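Local coordinates for protein IclR family transcriptional regulator (Brucella abortus, PDB 5WHM) that represses transcription as an IclR-type regulator, probably binding DNA through an N-terminal helix-turn-helix domain and carrying a GAF-like C-terminal domain, at residues Lys116-Met121 with Val134-Gly139. Numbering follows the deposited sequence.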
ATOM      1  N   LYS C 116      -6.661 -24.766 -11.046  1.00 50.02           N
ATOM      2  CA  LYS C 116      -5.465 -24.302 -11.756  1.00 51.55           C
ATOM      3  C   LYS C 116      -5.628 -22.855 -12.216  1.00 49.39           C
ATOM      4  O   LYS C 116      -5.272 -22.481 -13.334  1.00 50.87           O
ATOM      5  CB  LYS C 116      -5.122 -25.236 -12.925  1.00 59.19           C
ATOM      6  CG  LYS C 116      -5.023 -26.703 -12.509  1.00 61.06           C
ATOM      7  CD  LYS C 116      -4.362 -27.557 -13.579  1.00 69.56           C
ATOM      8  CE  LYS C 116      -4.152 -28.988 -13.096  1.00 77.66           C
ATOM      9  NZ  LYS C 116      -3.405 -29.025 -11.802  1.00 79.48           N
ATOM     10  N   ALA C 117      -6.154 -22.023 -11.322  1.00 46.18           N
ATOM     11  CA  ALA C 117      -6.456 -20.648 -11.673  1.00 44.20           C
ATOM     12  C   ALA C 117      -6.345 -19.770 -10.425  1.00 41.52           C
ATOM     13  O   ALA C 117      -6.408 -20.255  -9.295  1.00 54.38           O
ATOM     14  CB  ALA C 117      -7.850 -20.536 -12.289  1.00 43.51           C
ATOM     15  N   ALA C 118      -6.230 -18.466 -10.642  1.00 40.18           N
ATOM     16  CA  ALA C 118      -6.073 -17.528  -9.531  1.00 37.96           C
ATOM     17  C   ALA C 118      -7.386 -17.300  -8.769  1.00 48.64           C
ATOM     18  O   ALA C 118      -8.456 -17.130  -9.368  1.00 35.41           O
ATOM     19  CB  ALA C 118      -5.532 -16.198 -10.049  1.00 44.66           C
ATOM     20  N   VAL C 119      -7.299 -17.294  -7.440  1.00 34.69           N
ATOM     21  CA  VAL C 119      -8.419 -16.986  -6.553  1.00 32.96           C
ATOM     22  C   VAL C 119      -8.043 -15.724  -5.778  1.00 31.49           C
ATOM     23  O   VAL C 119      -6.919 -15.629  -5.261  1.00 31.88           O
ATOM     24  CB  VAL C 119      -8.732 -18.157  -5.603  1.00 33.50           C
ATOM     25  CG1 VAL C 119      -9.841 -17.833  -4.625  1.00 32.15           C
ATOM     26  CG2 VAL C 119      -9.110 -19.441  -6.449  1.00 35.29           C
ATOM     27  N   ALA C 120      -8.960 -14.751  -5.733  1.00 30.15           N
ATOM     28  CA  ALA C 120      -8.660 -13.451  -5.134  1.00 29.04           C
ATOM     29  C   ALA C 120      -9.766 -13.057  -4.166  1.00 28.02           C
ATOM     30  O   ALA C 120     -10.903 -13.556  -4.232  1.00 28.34           O
ATOM     31  CB  ALA C 120      -8.466 -12.344  -6.200  1.00 29.01           C
HETATM   32  N   MSE C 121      -9.405 -12.149  -3.263  1.00 27.37           N
HETATM   33  CA  MSE C 121     -10.329 -11.516  -2.351  1.00 33.28           C
HETATM   34  C   MSE C 121     -10.243  -9.981  -2.560  1.00 26.25           C
HETATM   35  O   MSE C 121      -9.147  -9.441  -2.615  1.00 26.26           O
HETATM   36  CB  MSE C 121     -10.006 -11.886  -0.908  1.00 29.88           C
HETATM   37  CG  MSE C 121     -10.913 -11.236   0.114  1.00 31.18           C
HETATM   38 SE   MSE C 121     -10.404 -11.735   1.944  0.77 38.13          SE
HETATM   39  CE  MSE C 121      -8.602 -10.922   2.094  1.00 33.12           C
ATOM     40  N   VAL C 134      -4.495 -12.473  -3.221  1.00 30.48           N
ATOM     41  CA  VAL C 134      -4.525 -13.255  -4.453  1.00 31.49           C
ATOM     42  C   VAL C 134      -3.692 -14.497  -4.205  1.00 33.33           C
ATOM     43  O   VAL C 134      -2.562 -14.403  -3.711  1.00 34.38           O
ATOM     44  CB  VAL C 134      -3.942 -12.520  -5.681  1.00 41.64           C
ATOM     45  CG1 VAL C 134      -4.151 -13.370  -6.953  1.00 39.08           C
ATOM     46  CG2 VAL C 134      -4.517 -11.161  -5.851  1.00 42.01           C
ATOM     47  N   VAL C 135      -4.220 -15.647  -4.585  1.00 34.05           N
ATOM     48  CA  VAL C 135      -3.519 -16.915  -4.471  1.00 36.23           C
ATOM     49  C   VAL C 135      -3.593 -17.593  -5.827  1.00 45.68           C
ATOM     50  O   VAL C 135      -4.657 -17.618  -6.452  1.00 38.57           O
ATOM     51  CB  VAL C 135      -4.144 -17.791  -3.371  1.00 49.33           C
ATOM     52  CG1 VAL C 135      -3.793 -19.228  -3.567  1.00 51.54           C
ATOM     53  CG2 VAL C 135      -3.675 -17.302  -2.002  1.00 44.32           C
ATOM     54  N   GLN C 136      -2.466 -18.119  -6.291  1.00 45.14           N
ATOM     55  CA  GLN C 136      -2.413 -18.835  -7.553  1.00 54.22           C
ATOM     56  C   GLN C 136      -2.278 -20.328  -7.307  1.00 59.46           C
ATOM     57  O   GLN C 136      -1.599 -20.762  -6.363  1.00 60.79           O
ATOM     58  CB  GLN C 136      -1.253 -18.342  -8.398  1.00 62.84           C
ATOM     59  CG  GLN C 136      -1.426 -16.911  -8.745  1.00 70.19           C
ATOM     60  CD  GLN C 136      -1.277 -16.646 -10.221  1.00 78.77           C
ATOM     61  OE1 GLN C 136      -1.812 -15.659 -10.741  1.00 83.35           O
ATOM     62  NE2 GLN C 136      -0.534 -17.512 -10.908  1.00 80.01           N
ATOM     63  N   GLY C 137      -2.915 -21.110  -8.169  1.00 64.39           N
ATOM     64  CA  GLY C 137      -2.780 -22.546  -8.066  1.00 69.30           C
ATOM     65  C   GLY C 137      -1.326 -22.963  -8.109  1.00 74.71           C
ATOM     66  O   GLY C 137      -0.514 -22.314  -8.776  1.00 74.00           O
ATOM     67  N   GLU C 138      -0.972 -24.007  -7.366  1.00 84.04           N
ATOM     68  CA  GLU C 138       0.331 -24.634  -7.542  1.00 92.07           C
ATOM     69  C   GLU C 138       0.529 -24.976  -9.015  1.00 95.59           C
ATOM     70  O   GLU C 138      -0.348 -25.568  -9.647  1.00 94.28           O
ATOM     71  CB  GLU C 138       0.422 -25.893  -6.674  1.00 97.64           C
ATOM     72  CG  GLU C 138       1.821 -26.475  -6.533  1.00105.26           C
ATOM     73  CD  GLU C 138       1.871 -27.621  -5.537  1.00109.80           C
ATOM     74  OE1 GLU C 138       0.813 -28.253  -5.301  1.00109.92           O
ATOM     75  OE2 GLU C 138       2.965 -27.885  -4.988  1.00112.93           O
ATOM     76  N   GLY C 139       1.662 -24.553  -9.575  1.00 99.95           N
ATOM     77  CA  GLY C 139       1.903 -24.762 -10.995  1.00104.21           C
ATOM     78  C   GLY C 139       0.990 -23.974 -11.911  1.00101.93           C
ATOM     79  O   GLY C 139       0.650 -24.449 -13.002  1.00104.30           O
TER
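Two backbone hydrogen bonds between Val119 and Val135 hold residues 116-121 against 134-139. Val119 N donates to Val135 O at 2.8 Å, and Val135 N returns the bond to Val119 O. Both are nearly straight at hydrogen and lie almost along the C=O axes, so this is a well-formed antiparallel hydrogen-bonded pair. Each carbonyl oxygen also receives a CA-H...O contact from its flank: Ala118 CA lies 3.4 Å from Val135 O, and Val134 CA approaches Val119 O.

The pair lies at the open end of the beta hairpin formed by strands 118-125 and 128-135, two neighbouring interior strands of the antiparallel six-stranded sheet in the GAF-like C-terminal domain. Strand 229-238 borders 118-125 on its other edge, where the backbone of Ala118 hydrogen-bonds with Gly236.

Apolar side chains alternate between the faces. Val119 and Val135 point to the face packed by helix 101-115, where Val119 meets Met108, Leu111 and Ala112; beta-branched valine suits both the extended backbone and this helix-sheet layer. On the opposite face, Ala120 CB lies 4.1 Å from Val134 CG2, the branch beside its own backbone N, while CG1, anti to that N (chi1 -174°), approaches Ala118 CB more loosely at 4.4 Å. Single alanine methyls thus meet both valine branches.

Beyond the paired residues, looser approaches remain. Gln136 bends at chi2, bringing OE1 within 3.8 Å of Ala118 CB, a van der Waals approach, while NE2 bonds to Thr142 O. Gly137 N, 3.8 Å from Ala117 O, is buried without a hydrogen-bonding partner; glycine suits this place because its side-chain direction faces the close backbone of Lys116 and Ala117.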